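Local atomic coordinates of hydrolase (Thermus thermophilus, PDB entry 1UFO), a protein that is of unconfirmed function but adopts the alpha/beta hydrolase fold and is probably a hydrolase of unknown substrate. Residues A[120-123]-A[124-127]; A[89-92]-A[93-96]; A[186-189]-A[190-193]; A[192-195]-A[196-200]; A[42-45]-A[46-49]. All blocks are in the same frame, centred on the assembly; numbering follows the deposited sequence.

Interaction 1: residues A[120-123]-A[124-127]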
loop_
_atom_site.group_PDB
_atom_site.type_symbol
_atom_site.label_atom_id
_atom_site.label_comp_id
_atom_site.label_asym_id
_atom_site.label_seq_id
_atom_site.Cartn_x
_atom_site.Cartn_y
_atom_site.Cartn_z
ATOM N N HIS A 120 6.237 -13.774 11.363
ATOM C CA HIS A 120 5.004 -14.302 11.952
ATOM C C HIS A 120 5.279 -15.187 13.180
ATOM O O HIS A 120 4.595 -15.037 14.206
ATOM C CB HIS A 120 4.243 -15.056 10.872
ATOM C CG HIS A 120 3.364 -14.163 10.068
ATOM N ND1 HIS A 120 2.105 -13.770 10.486
ATOM C CD2 HIS A 120 3.545 -13.607 8.830
ATOM C CE1 HIS A 120 1.552 -13.029 9.536
ATOM N NE2 HIS A 120 2.402 -12.909 8.521
ATOM N N LEU A 121 6.252 -16.078 13.075
ATOM C CA LEU A 121 6.603 -16.934 14.200
ATOM C C LEU A 121 6.959 -16.026 15.432
ATOM O O LEU A 121 6.581 -16.335 16.557
ATOM C CB LEU A 121 7.821 -17.807 13.899
ATOM C CG LEU A 121 7.680 -18.924 12.888
ATOM C CD1 LEU A 121 8.928 -19.618 12.623
ATOM C CD2 LEU A 121 6.599 -19.906 13.440
ATOM N N LEU A 122 7.715 -14.946 15.214
ATOM C CA LEU A 122 8.084 -14.046 16.309
ATOM C C LEU A 122 6.864 -13.379 16.904
ATOM O O LEU A 122 6.778 -13.277 18.161
ATOM C CB LEU A 122 9.074 -12.951 15.811
ATOM C CG LEU A 122 10.479 -13.464 15.529
ATOM C CD1 LEU A 122 11.257 -12.463 14.542
ATOM C CD2 LEU A 122 11.256 -13.652 16.865
ATOM N N LEU A 123 5.941 -12.874 16.049
ATOM C CA LEU A 123 4.736 -12.249 16.599
ATOM C C LEU A 123 3.897 -13.282 17.368
ATOM O O LEU A 123 3.326 -12.949 18.420
ATOM C CB LEU A 123 3.862 -11.595 15.477
ATOM C CG LEU A 123 4.525 -10.427 14.780
ATOM C CD1 LEU A 123 3.688 -10.026 13.607
ATOM C CD2 LEU A 123 4.659 -9.232 15.719
ATOM N N ALA A 124 3.830 -14.506 16.869
ATOM C CA ALA A 124 2.975 -15.540 17.543
ATOM C C ALA A 124 3.561 -15.893 18.899
ATOM O O ALA A 124 2.811 -16.350 19.784
ATOM C CB ALA A 124 2.833 -16.802 16.662
ATOM N N GLU A 125 4.855 -15.637 19.108
ATOM C CA GLU A 125 5.449 -15.982 20.403
ATOM C C GLU A 125 5.592 -14.754 21.288
ATOM O O GLU A 125 6.327 -14.764 22.286
ATOM C CB GLU A 125 6.772 -16.765 20.219
ATOM C CG GLU A 125 7.970 -15.962 19.880
ATOM C CD GLU A 125 9.287 -16.751 20.039
ATOM O OE1 GLU A 125 10.322 -16.061 20.254
ATOM O OE2 GLU A 125 9.268 -18.025 19.953
ATOM N N GLY A 126 4.906 -13.680 20.896
ATOM C CA GLY A 126 4.851 -12.476 21.720
ATOM C C GLY A 126 5.948 -11.457 21.585
ATOM O O GLY A 126 6.095 -10.577 22.449
ATOM N N PHE A 127 6.714 -11.530 20.497
ATOM C CA PHE A 127 7.731 -10.470 20.285
ATOM C C PHE A 127 6.917 -9.234 19.805
ATOM O O PHE A 127 6.043 -9.372 18.947
ATOM C CB PHE A 127 8.758 -10.919 19.230
ATOM C CG PHE A 127 9.782 -9.885 18.972
ATOM C CD1 PHE A 127 10.624 -9.470 20.019
ATOM C CD2 PHE A 127 9.873 -9.295 17.764
ATOM C CE1 PHE A 127 11.554 -8.444 19.836
ATOM C CE2 PHE A 127 10.832 -8.250 17.577
ATOM C CZ PHE A 127 11.650 -7.851 18.639
HETATM O O HOH W 1 3.585 -10.323 19.618
#
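In Phe-127, CG stands anti to the backbone N (chi1 179°), which carries the ring away from the helix end toward Leu-107 and Leu-109 of strand 107-112. Leu-122 instead sets its CG beside its own N and reaches Leu-109 and helix 77-103. The backbone brings the two residues together at their CB atoms, 4.0 Å apart. Below these side chains it closes a Schellman motif. Phe-127 N bonds to Leu-122 O at 2.9 Å and a fairly straight 159°, and Gly-126 N bonds to Leu-123 O at 3.0 Å. Leu-122 O also accepts from Glu-125 N, the two donors approaching from opposite faces of the carbonyl plane. Glycine suits the C-prime position because at its positive phi a CB would be jammed against the carbonyl oxygen of Glu-125. Water 1 bridges Leu-123 O (2.9 Å) and Phe-127 O (2.7 Å), while CD2 of Leu-123 lies 3.5 Å from Phe-127 O. The CG of Glu-125 sits between N and carbonyl carbon (chi1 79°), 3.4 Å from Leu-122 O, and its extended chain presents the carboxylate to Lys-89 and Arg-93. Leu-122 O and Leu-123 O, carbonyls of the last turn, thus find backbone donors, so the chain can turn within a largely buried setting toward strand 132-135.

Interaction 2: residues A[89-92]-A[93-96]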
loop_
_atom_site.group_PDB
_atom_site.type_symbol
_atom_site.label_atom_id
_atom_site.label_comp_id
_atom_site.label_asym_id
_atom_site.label_seq_id
_atom_site.Cartn_x
_atom_site.Cartn_y
_atom_site.Cartn_z
ATOM N N LYS A 89 14.325 -17.690 13.624
ATOM C CA LYS A 89 13.467 -17.010 14.565
ATOM C C LYS A 89 14.159 -16.782 15.899
ATOM O O LYS A 89 14.131 -15.668 16.442
ATOM C CB LYS A 89 12.188 -17.877 14.824
ATOM C CG LYS A 89 11.264 -17.272 15.878
ATOM C CD LYS A 89 10.471 -18.326 16.658
ATOM C CE LYS A 89 11.418 -19.122 17.519
ATOM N NZ LYS A 89 10.677 -19.985 18.481
ATOM N N GLU A 90 14.751 -17.848 16.456
ATOM C CA GLU A 90 15.324 -17.726 17.813
ATOM C C GLU A 90 16.475 -16.737 17.796
ATOM O O GLU A 90 16.615 -15.953 18.744
ATOM C CB GLU A 90 15.727 -19.125 18.281
ATOM C CG GLU A 90 16.251 -19.226 19.670
ATOM C CD GLU A 90 17.728 -18.791 19.741
ATOM O OE1 GLU A 90 18.090 -18.398 20.860
ATOM O OE2 GLU A 90 18.500 -18.887 18.754
ATOM N N GLU A 91 17.267 -16.776 16.737
ATOM C CA GLU A 91 18.425 -15.846 16.594
ATOM C C GLU A 91 17.923 -14.417 16.420
ATOM O O GLU A 91 18.457 -13.466 17.002
ATOM C CB GLU A 91 19.281 -16.206 15.362
ATOM C CG GLU A 91 20.023 -17.534 15.611
ATOM C CD GLU A 91 20.526 -18.176 14.376
ATOM O OE1 GLU A 91 20.197 -17.716 13.268
ATOM O OE2 GLU A 91 21.284 -19.180 14.530
ATOM N N ALA A 92 16.887 -14.246 15.580
ATOM C CA ALA A 92 16.409 -12.909 15.314
ATOM C C ALA A 92 15.880 -12.246 16.557
ATOM O O ALA A 92 16.052 -11.050 16.750
ATOM C CB ALA A 92 15.265 -12.990 14.241
ATOM N N ARG A 93 15.203 -13.008 17.428
ATOM C CA ARG A 93 14.668 -12.368 18.612
ATOM C C ARG A 93 15.844 -11.870 19.486
ATOM O O ARG A 93 15.779 -10.737 20.026
ATOM C CB ARG A 93 13.791 -13.322 19.404
ATOM C CG ARG A 93 13.060 -12.565 20.451
ATOM C CD ARG A 93 11.981 -13.369 21.106
ATOM N NE ARG A 93 11.291 -12.502 22.086
ATOM C CZ ARG A 93 10.081 -12.754 22.554
ATOM N NH1 ARG A 93 9.538 -11.943 23.464
ATOM N NH2 ARG A 93 9.403 -13.806 22.087
ATOM N N ARG A 94 16.895 -12.682 19.593
ATOM C CA ARG A 94 18.062 -12.247 20.416
ATOM C C ARG A 94 18.756 -11.039 19.786
ATOM O O ARG A 94 19.107 -10.059 20.513
ATOM C CB ARG A 94 19.046 -13.400 20.649
ATOM C CG ARG A 94 18.478 -14.409 21.679
ATOM C CD ARG A 94 19.508 -15.448 22.047
ATOM N NE ARG A 94 19.787 -16.333 20.917
ATOM C CZ ARG A 94 20.885 -16.366 20.162
ATOM N NH1 ARG A 94 20.969 -17.239 19.143
ATOM N NH2 ARG A 94 21.904 -15.547 20.403
ATOM N N VAL A 95 18.876 -11.050 18.463
ATOM C CA VAL A 95 19.513 -9.907 17.782
ATOM C C VAL A 95 18.688 -8.633 17.997
ATOM O O VAL A 95 19.223 -7.562 18.262
ATOM C CB VAL A 95 19.677 -10.203 16.265
ATOM C CG1 VAL A 95 20.119 -8.866 15.472
ATOM C CG2 VAL A 95 20.768 -11.327 16.064
ATOM N N ALA A 96 17.385 -8.731 17.821
ATOM C CA ALA A 96 16.488 -7.571 17.970
ATOM C C ALA A 96 16.526 -7.030 19.370
ATOM O O ALA A 96 16.572 -5.824 19.565
ATOM C CB ALA A 96 15.031 -7.989 17.561
#
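Arg-94 grips Glu-90 side-on with two nitrogens, one for each carboxylate oxygen. NE donates to OE1 of Glu-90 at 2.7 Å, meeting it from above the carboxylate plane, and NH1 donates to OE2 of Glu-90 at 3.0 Å on the syn side and almost straight (170°). The two flat groups are only 26° from coplanar, and the carboxylate lies at the guanidinium edge. Bends in both chains make this possible: Glu-90 turns at chi2 (-80°) and Arg-94 at chi3, bringing the two charged ends together across one helical turn. CG of Glu-91 lies 3.7 Å from NH1 of Arg-94, but the Glu-91 carboxylate forms a salt bridge with Arg-65. On another flank, Arg-93 reaches Glu-97. Backbone bonds continue underneath, such as Val-95 N to Glu-91 O at 2.9 Å. The small Ala-92 and Ala-96 let the helix lie close on Leu-28 of strand 25-30, where Val-95 adds a branched apolar surface, while Phe-127 packs on Ala-96. Acid and base four residues apart form the classic i to i+4 salt bridge, here on an amphipathic helix that covers the central sheet of an alpha/beta hydrolase.

Interaction 3: residues A[186-189]-A[190-193]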
loop_
_atom_site.group_PDB
_atom_site.type_symbol
_atom_site.label_atom_id
_atom_site.label_comp_id
_atom_site.label_asym_id
_atom_site.label_seq_id
_atom_site.Cartn_x
_atom_site.Cartn_y
_atom_site.Cartn_z
ATOM N N VAL A 186 4.617 -18.307 -3.406
ATOM C CA VAL A 186 3.664 -18.059 -2.323
ATOM C C VAL A 186 2.437 -17.475 -3.011
ATOM O O VAL A 186 2.368 -16.275 -3.298
ATOM C CB VAL A 186 4.163 -17.100 -1.292
ATOM C CG1 VAL A 186 3.069 -16.868 -0.207
ATOM C CG2 VAL A 186 5.465 -17.684 -0.663
ATOM N N PRO A 187 1.438 -18.333 -3.325
ATOM C CA PRO A 187 0.227 -17.852 -4.019
ATOM C C PRO A 187 -0.428 -16.731 -3.245
ATOM O O PRO A 187 -0.463 -16.751 -2.015
ATOM C CB PRO A 187 -0.701 -19.084 -3.990
ATOM C CG PRO A 187 0.317 -20.254 -4.066
ATOM C CD PRO A 187 1.353 -19.801 -3.061
ATOM N N LEU A 188 -0.952 -15.749 -3.979
ATOM C CA LEU A 188 -1.696 -14.663 -3.362
ATOM C C LEU A 188 -2.719 -15.141 -2.351
ATOM O O LEU A 188 -2.886 -14.539 -1.258
ATOM C CB LEU A 188 -2.379 -13.804 -4.439
ATOM C CG LEU A 188 -3.174 -12.589 -3.927
ATOM C CD1 LEU A 188 -2.169 -11.568 -3.440
ATOM C CD2 LEU A 188 -4.029 -11.976 -5.047
ATOM N N ALA A 189 -3.353 -16.287 -2.630
ATOM C CA ALA A 189 -4.359 -16.763 -1.704
ATOM C C ALA A 189 -3.805 -17.132 -0.312
ATOM O O ALA A 189 -4.559 -17.040 0.650
ATOM C CB ALA A 189 -5.081 -17.990 -2.332
ATOM N N ARG A 190 -2.540 -17.528 -0.237
ATOM C CA ARG A 190 -1.934 -17.866 1.094
ATOM C C ARG A 190 -1.798 -16.571 1.916
ATOM O O ARG A 190 -1.917 -16.568 3.157
ATOM C CB ARG A 190 -0.542 -18.512 0.938
ATOM C CG ARG A 190 -0.665 -19.865 0.190
ATOM C CD ARG A 190 -1.600 -20.782 0.893
ATOM N NE ARG A 190 -0.858 -21.528 1.854
ATOM C CZ ARG A 190 -1.349 -22.503 2.580
ATOM N NH1 ARG A 190 -0.543 -23.078 3.443
ATOM N NH2 ARG A 190 -2.593 -22.927 2.410
HETATM N N MSE A 191 -1.424 -15.468 1.268
HETATM C CA MSE A 191 -1.329 -14.209 1.963
HETATM C C MSE A 191 -2.717 -13.773 2.391
HETATM O O MSE A 191 -2.934 -13.345 3.487
HETATM C CB MSE A 191 -0.707 -13.157 1.045
HETATM C CG MSE A 191 -0.565 -11.751 1.745
HETATM SE SE MSE A 191 -2.167 -10.661 1.661
HETATM C CE MSE A 191 -1.553 -9.978 0.091
ATOM N N GLU A 192 -3.717 -13.982 1.527
ATOM C CA GLU A 192 -5.074 -13.558 1.922
ATOM C C GLU A 192 -5.601 -14.435 3.136
ATOM O O GLU A 192 -6.262 -13.898 4.049
ATOM C CB GLU A 192 -5.988 -13.713 0.671
ATOM C CG GLU A 192 -5.711 -12.591 -0.342
ATOM C CD GLU A 192 -6.375 -12.793 -1.770
ATOM O OE1 GLU A 192 -6.471 -13.955 -2.310
ATOM O OE2 GLU A 192 -6.775 -11.789 -2.400
ATOM N N LYS A 193 -5.247 -15.715 3.105
ATOM C CA LYS A 193 -5.642 -16.661 4.168
ATOM C C LYS A 193 -4.965 -16.210 5.461
ATOM O O LYS A 193 -5.539 -16.305 6.560
ATOM C CB LYS A 193 -5.165 -18.044 3.822
ATOM C CG LYS A 193 -5.471 -19.158 4.801
ATOM C CD LYS A 193 -4.709 -20.330 4.271
ATOM C CE LYS A 193 -4.395 -21.358 5.277
ATOM N NZ LYS A 193 -5.644 -22.121 5.537
#
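Leu-188 lies against two residues of the next helical turn, one by each methyl. Its CD1 is 3.9 Å from CE of Met-191, a selenomethionine, the two side chains running side by side and pointing the same way. CD2 meets OE2 of Glu-192 at 3.8 Å, with the glutamate chain passing obliquely across it. The leucine CG stands anti to its N (chi1 -178°), letting the branches fork between these neighbours. On another side of the turn, CD of Pro-187 lies 3.8 Å from CG of Arg-190, and CG1 of Val-186 is 4.1 Å from CB of Arg-190. Proline's fixed phi (-56°) suits the entry into the helix; at the N-cap it offers no side-chain cap, only its carbonyl, which accepts from Arg-190 N at 2.8 Å. The first full helical bond follows, from Glu-192 N to Leu-188 O at 3.0 Å. Farther out, Leu-188 and Met-191 pack on His-179 and Val-211, and NH1 of Arg-190 bonds to Pro-141 O. Replacing Leu-188 with an alanine would probably leave the Met-191 methyl without this neighbour and open a gap toward His-179 and Val-211. Val-186 donates its N-H to Asp-183 and touches His-217, which, with Ser-113, are arranged as a probable Ser-His-Asp triad. The turn begins the helix of a beta-alpha-beta unit beside the probable active site of an alpha/beta hydrolase.

Interaction 4: residues A[192-195]-A[196-200]; sequences EKTL and EALRP
The guanidinium of Arg-199, whose CB lies 3.5 Å from Leu-195 O, has CG of Pro-200 over one face, 3.6 Å above the plane and offset toward the rim, and the carboxylate of Glu-196 at its edge. Both of its bonds to the acid end on one oxygen: NE reaches OE2 of Glu-196 at 2.6 Å on the syn side, and NH1 reaches the same OE2 at 2.8 Å, nearly along the C-O axis. Both nitrogens keep that oxygen close to the guanidinium plane, and the bonds are bent, that of NH1 to 134°, as expected when two donors share one oxygen. Bends make the meeting possible, at chi2 in Glu-196 (50°) and at chi3 in Arg-199 (66°). These long polar chains suit the exposed side of the helix, whereas smaller, mostly apolar side chains line the face turned to the protein. There CG2 of Thr-194 lies 4.1 Å from CD1 of Leu-198, the side chains parallel in direction, and both also touch His-120. Helix 188-198 is the connection of a beta-alpha-beta unit between strands 175-180 and 207-212, and Leu-195 lies on Leu-207 and Arg-209 of the latter strand. Leu-195 also packs on Glu-213 of the second subunit. Thr-194 suits its buried place by having two faces: the methyl faces Leu-198, while OG1 bonds back to Arg-190 O and to Gly-139 N. Backbone bonds run beneath, including Leu-198 N to Thr-194 O at 3.0 Å and Arg-199 N to Leu-195 O at 2.8 Å.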
loop_
_atom_site.group_PDB
_atom_site.type_symbol
_atom_site.label_atom_id
_atom_site.label_comp_id
_atom_site.label_asym_id
_atom_site.label_seq_id
_atom_site.Cartn_x
_atom_site.Cartn_y
_atom_site.Cartn_z
ATOM N N GLU A 192 -3.717 -13.982 1.527
ATOM C CA GLU A 192 -5.074 -13.558 1.922
ATOM C C GLU A 192 -5.601 -14.435 3.136
ATOM O O GLU A 192 -6.262 -13.898 4.049
ATOM C CB GLU A 192 -5.988 -13.713 0.671
ATOM C CG GLU A 192 -5.711 -12.591 -0.342
ATOM C CD GLU A 192 -6.375 -12.793 -1.770
ATOM O OE1 GLU A 192 -6.471 -13.955 -2.310
ATOM O OE2 GLU A 192 -6.775 -11.789 -2.400
ATOM N N LYS A 193 -5.247 -15.715 3.105
ATOM C CA LYS A 193 -5.642 -16.661 4.168
ATOM C C LYS A 193 -4.965 -16.210 5.461
ATOM O O LYS A 193 -5.539 -16.305 6.560
ATOM C CB LYS A 193 -5.165 -18.044 3.822
ATOM C CG LYS A 193 -5.471 -19.158 4.801
ATOM C CD LYS A 193 -4.709 -20.330 4.271
ATOM C CE LYS A 193 -4.395 -21.358 5.277
ATOM N NZ LYS A 193 -5.644 -22.121 5.537
ATOM N N THR A 194 -3.737 -15.688 5.317
ATOM C CA THR A 194 -3.080 -15.186 6.544
ATOM C C THR A 194 -3.863 -14.017 7.178
ATOM O O THR A 194 -4.156 -13.954 8.390
ATOM C CB THR A 194 -1.653 -14.703 6.167
ATOM O OG1 THR A 194 -0.905 -15.820 5.741
ATOM C CG2 THR A 194 -0.908 -14.072 7.353
ATOM N N LEU A 195 -4.214 -13.032 6.345
ATOM C CA LEU A 195 -4.907 -11.881 6.834
ATOM C C LEU A 195 -6.294 -12.215 7.352
ATOM O O LEU A 195 -6.707 -11.650 8.282
ATOM C CB LEU A 195 -4.982 -10.808 5.751
ATOM C CG LEU A 195 -3.914 -9.695 5.862
ATOM C CD1 LEU A 195 -2.526 -10.140 5.981
ATOM C CD2 LEU A 195 -4.060 -8.906 4.635
ATOM N N GLU A 196 -6.974 -13.145 6.719
ATOM C CA GLU A 196 -8.301 -13.499 7.163
ATOM C C GLU A 196 -8.231 -14.221 8.510
ATOM O O GLU A 196 -9.105 -14.013 9.379
ATOM C CB GLU A 196 -8.986 -14.381 6.116
ATOM C CG GLU A 196 -10.450 -14.717 6.615
ATOM C CD GLU A 196 -11.245 -13.441 7.070
ATOM O OE1 GLU A 196 -11.326 -12.479 6.276
ATOM O OE2 GLU A 196 -11.765 -13.379 8.231
ATOM N N ALA A 197 -7.158 -14.998 8.751
ATOM C CA ALA A 197 -7.035 -15.687 10.016
ATOM C C ALA A 197 -6.763 -14.687 11.112
ATOM O O ALA A 197 -7.195 -14.844 12.276
ATOM C CB ALA A 197 -5.930 -16.765 9.981
ATOM N N LEU A 198 -6.017 -13.623 10.780
ATOM C CA LEU A 198 -5.639 -12.644 11.789
ATOM C C LEU A 198 -6.697 -11.549 11.993
ATOM O O LEU A 198 -6.704 -10.966 13.085
ATOM C CB LEU A 198 -4.348 -11.920 11.344
ATOM C CG LEU A 198 -3.110 -12.848 11.427
ATOM C CD1 LEU A 198 -1.890 -12.160 10.820
ATOM C CD2 LEU A 198 -2.747 -13.200 12.846
ATOM N N ARG A 199 -7.483 -11.273 10.958
ATOM C CA ARG A 199 -8.489 -10.197 11.031
ATOM C C ARG A 199 -9.293 -10.050 12.313
ATOM O O ARG A 199 -9.412 -8.939 12.818
ATOM C CB ARG A 199 -9.477 -10.278 9.875
ATOM C CG ARG A 199 -10.660 -9.354 10.072
ATOM C CD ARG A 199 -11.734 -9.697 9.012
ATOM N NE ARG A 199 -12.293 -11.040 9.205
ATOM C CZ ARG A 199 -13.091 -11.405 10.199
ATOM N NH1 ARG A 199 -13.509 -12.661 10.261
ATOM N NH2 ARG A 199 -13.497 -10.528 11.109
ATOM N N PRO A 200 -9.848 -11.138 12.875
ATOM C CA PRO A 200 -10.639 -10.998 14.106
ATOM C C PRO A 200 -9.816 -10.519 15.294
ATOM O O PRO A 200 -10.372 -10.029 16.274
ATOM C CB PRO A 200 -11.177 -12.402 14.333
ATOM C CG PRO A 200 -11.038 -13.113 12.954
ATOM C CD PRO A 200 -9.824 -12.540 12.390
#

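Interaction 5: residues A[42-45]-A[46-49]; sequences ALLP and GYAE
Leu-44 to Tyr-47 form a type II beta turn, closed by a weak bond from Tyr-47 N to Leu-44 O at 3.4 Å, with Pro-45 and Gly-46 at its corners. Proline fits the first corner (phi -62°), and glycine the second, because its phi is positive and a CB would clash with Pro-45 O. Tyr-47 CG stands beside its own N, anti to the carbonyl carbon (chi1 -80°), which lays the ring against Leu-44. CB of Leu-44 sits over one ring face in a CH-pi contact, 4.0 Å from the ring centroid, and its CD2 reaches CZ of Tyr-47 at 3.9 Å. Pro-45 O lies at the ring edge, 3.4 Å from CD2 of Tyr-47. This turn joins helix 37-42 to strand 52-56 of the alpha/beta hydrolase sheet, and its two large side chains pack on Leu-27 and Phe-135. The phenol hydroxyl bonds to Ala-224 O of helix 221-236. An alanine in place of Tyr-47 would probably leave Leu-44 without its aromatic cover and Ala-224 O without this hydroxyl partner. Water 2 donates to Leu-44 O at 3.0 Å and to OE1 of Glu-49 and accepts from Ala-48 N, while OE2 of Glu-49 pairs with Arg-18.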
loop_
_atom_site.group_PDB
_atom_site.type_symbol
_atom_site.label_atom_id
_atom_site.label_comp_id
_atom_site.label_asym_id
_atom_site.label_seq_id
_atom_site.Cartn_x
_atom_site.Cartn_y
_atom_site.Cartn_z
ATOM N N ALA A 42 19.888 -5.004 0.167
ATOM C CA ALA A 42 19.953 -4.351 -1.128
ATOM C C ALA A 42 18.559 -4.122 -1.740
ATOM O O ALA A 42 18.432 -3.264 -2.587
ATOM C CB ALA A 42 20.782 -5.217 -2.107
ATOM N N LEU A 43 17.584 -4.901 -1.264
ATOM C CA LEU A 43 16.199 -4.758 -1.796
ATOM C C LEU A 43 15.429 -3.686 -0.988
ATOM O O LEU A 43 14.192 -3.521 -1.252
ATOM C CB LEU A 43 15.502 -6.153 -1.672
ATOM C CG LEU A 43 16.076 -7.237 -2.633
ATOM C CD1 LEU A 43 15.611 -8.608 -2.162
ATOM C CD2 LEU A 43 15.736 -6.926 -4.073
ATOM N N LEU A 44 16.059 -2.993 -0.055
ATOM C CA LEU A 44 15.390 -1.934 0.709
ATOM C C LEU A 44 16.048 -0.571 0.390
ATOM O O LEU A 44 16.511 0.130 1.269
ATOM C CB LEU A 44 15.434 -2.213 2.215
ATOM C CG LEU A 44 14.804 -3.574 2.584
ATOM C CD1 LEU A 44 15.026 -3.926 4.031
ATOM C CD2 LEU A 44 13.305 -3.611 2.320
ATOM N N PRO A 45 16.060 -0.205 -0.875
ATOM C CA PRO A 45 16.669 1.088 -1.228
ATOM C C PRO A 45 15.939 2.265 -0.559
ATOM O O PRO A 45 14.720 2.264 -0.400
ATOM C CB PRO A 45 16.553 1.099 -2.764
ATOM C CG PRO A 45 15.218 0.434 -3.006
ATOM C CD PRO A 45 15.350 -0.785 -2.038
ATOM N N GLY A 46 16.722 3.285 -0.171
ATOM C CA GLY A 46 16.189 4.473 0.446
ATOM C C GLY A 46 15.848 4.445 1.937
ATOM O O GLY A 46 15.569 5.482 2.527
ATOM N N TYR A 47 15.879 3.267 2.530
ATOM C CA TYR A 47 15.477 3.136 3.910
ATOM C C TYR A 47 16.540 3.759 4.838
ATOM O O TYR A 47 16.165 4.549 5.687
ATOM C CB TYR A 47 15.273 1.662 4.275
ATOM C CG TYR A 47 13.954 1.042 3.851
ATOM C CD1 TYR A 47 13.203 0.391 4.792
ATOM C CD2 TYR A 47 13.522 1.064 2.534
ATOM C CE1 TYR A 47 11.956 -0.264 4.457
ATOM C CE2 TYR A 47 12.323 0.407 2.152
ATOM C CZ TYR A 47 11.573 -0.244 3.149
ATOM O OH TYR A 47 10.411 -0.887 2.804
ATOM N N ALA A 48 17.802 3.435 4.582
ATOM C CA ALA A 48 18.858 4.014 5.430
ATOM C C ALA A 48 18.927 5.508 5.219
ATOM O O ALA A 48 19.060 6.300 6.201
ATOM C CB ALA A 48 20.156 3.305 5.157
ATOM N N GLU A 49 18.752 5.928 3.959
ATOM C CA GLU A 49 18.783 7.379 3.676
ATOM C C GLU A 49 17.694 8.181 4.362
ATOM O O GLU A 49 17.800 9.414 4.572
ATOM C CB GLU A 49 18.727 7.566 2.141
ATOM C CG GLU A 49 19.870 6.984 1.429
ATOM C CD GLU A 49 19.828 5.476 1.192
ATOM O OE1 GLU A 49 18.877 4.791 1.604
ATOM O OE2 GLU A 49 20.776 4.963 0.586
HETATM O O HOH W 2 18.742 1.809 2.362
#

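In the fold
Along the chain the order is interaction 5, 2, 1, 3, 4. Interactions 1 and 2 lie about 11 Å apart between centres and touch where the end of helix 114-124 meets helix 77-103. Interactions 3 and 4 follow one another along helix 188-198, overlapping at Glu-192 and Lys-193, with centres about 10 Å apart. Interaction 1 touches interaction 4 through His-120, so these three helices form a continuous layer against the sheet. Interaction 5 stands apart, its centre about 25 Å from that of interaction 1. Interactions 1 to 4 thus lie on helices of one layer of the alpha/beta hydrolase fold, while interaction 5 is a turn packed against helix 221-236 on the other side.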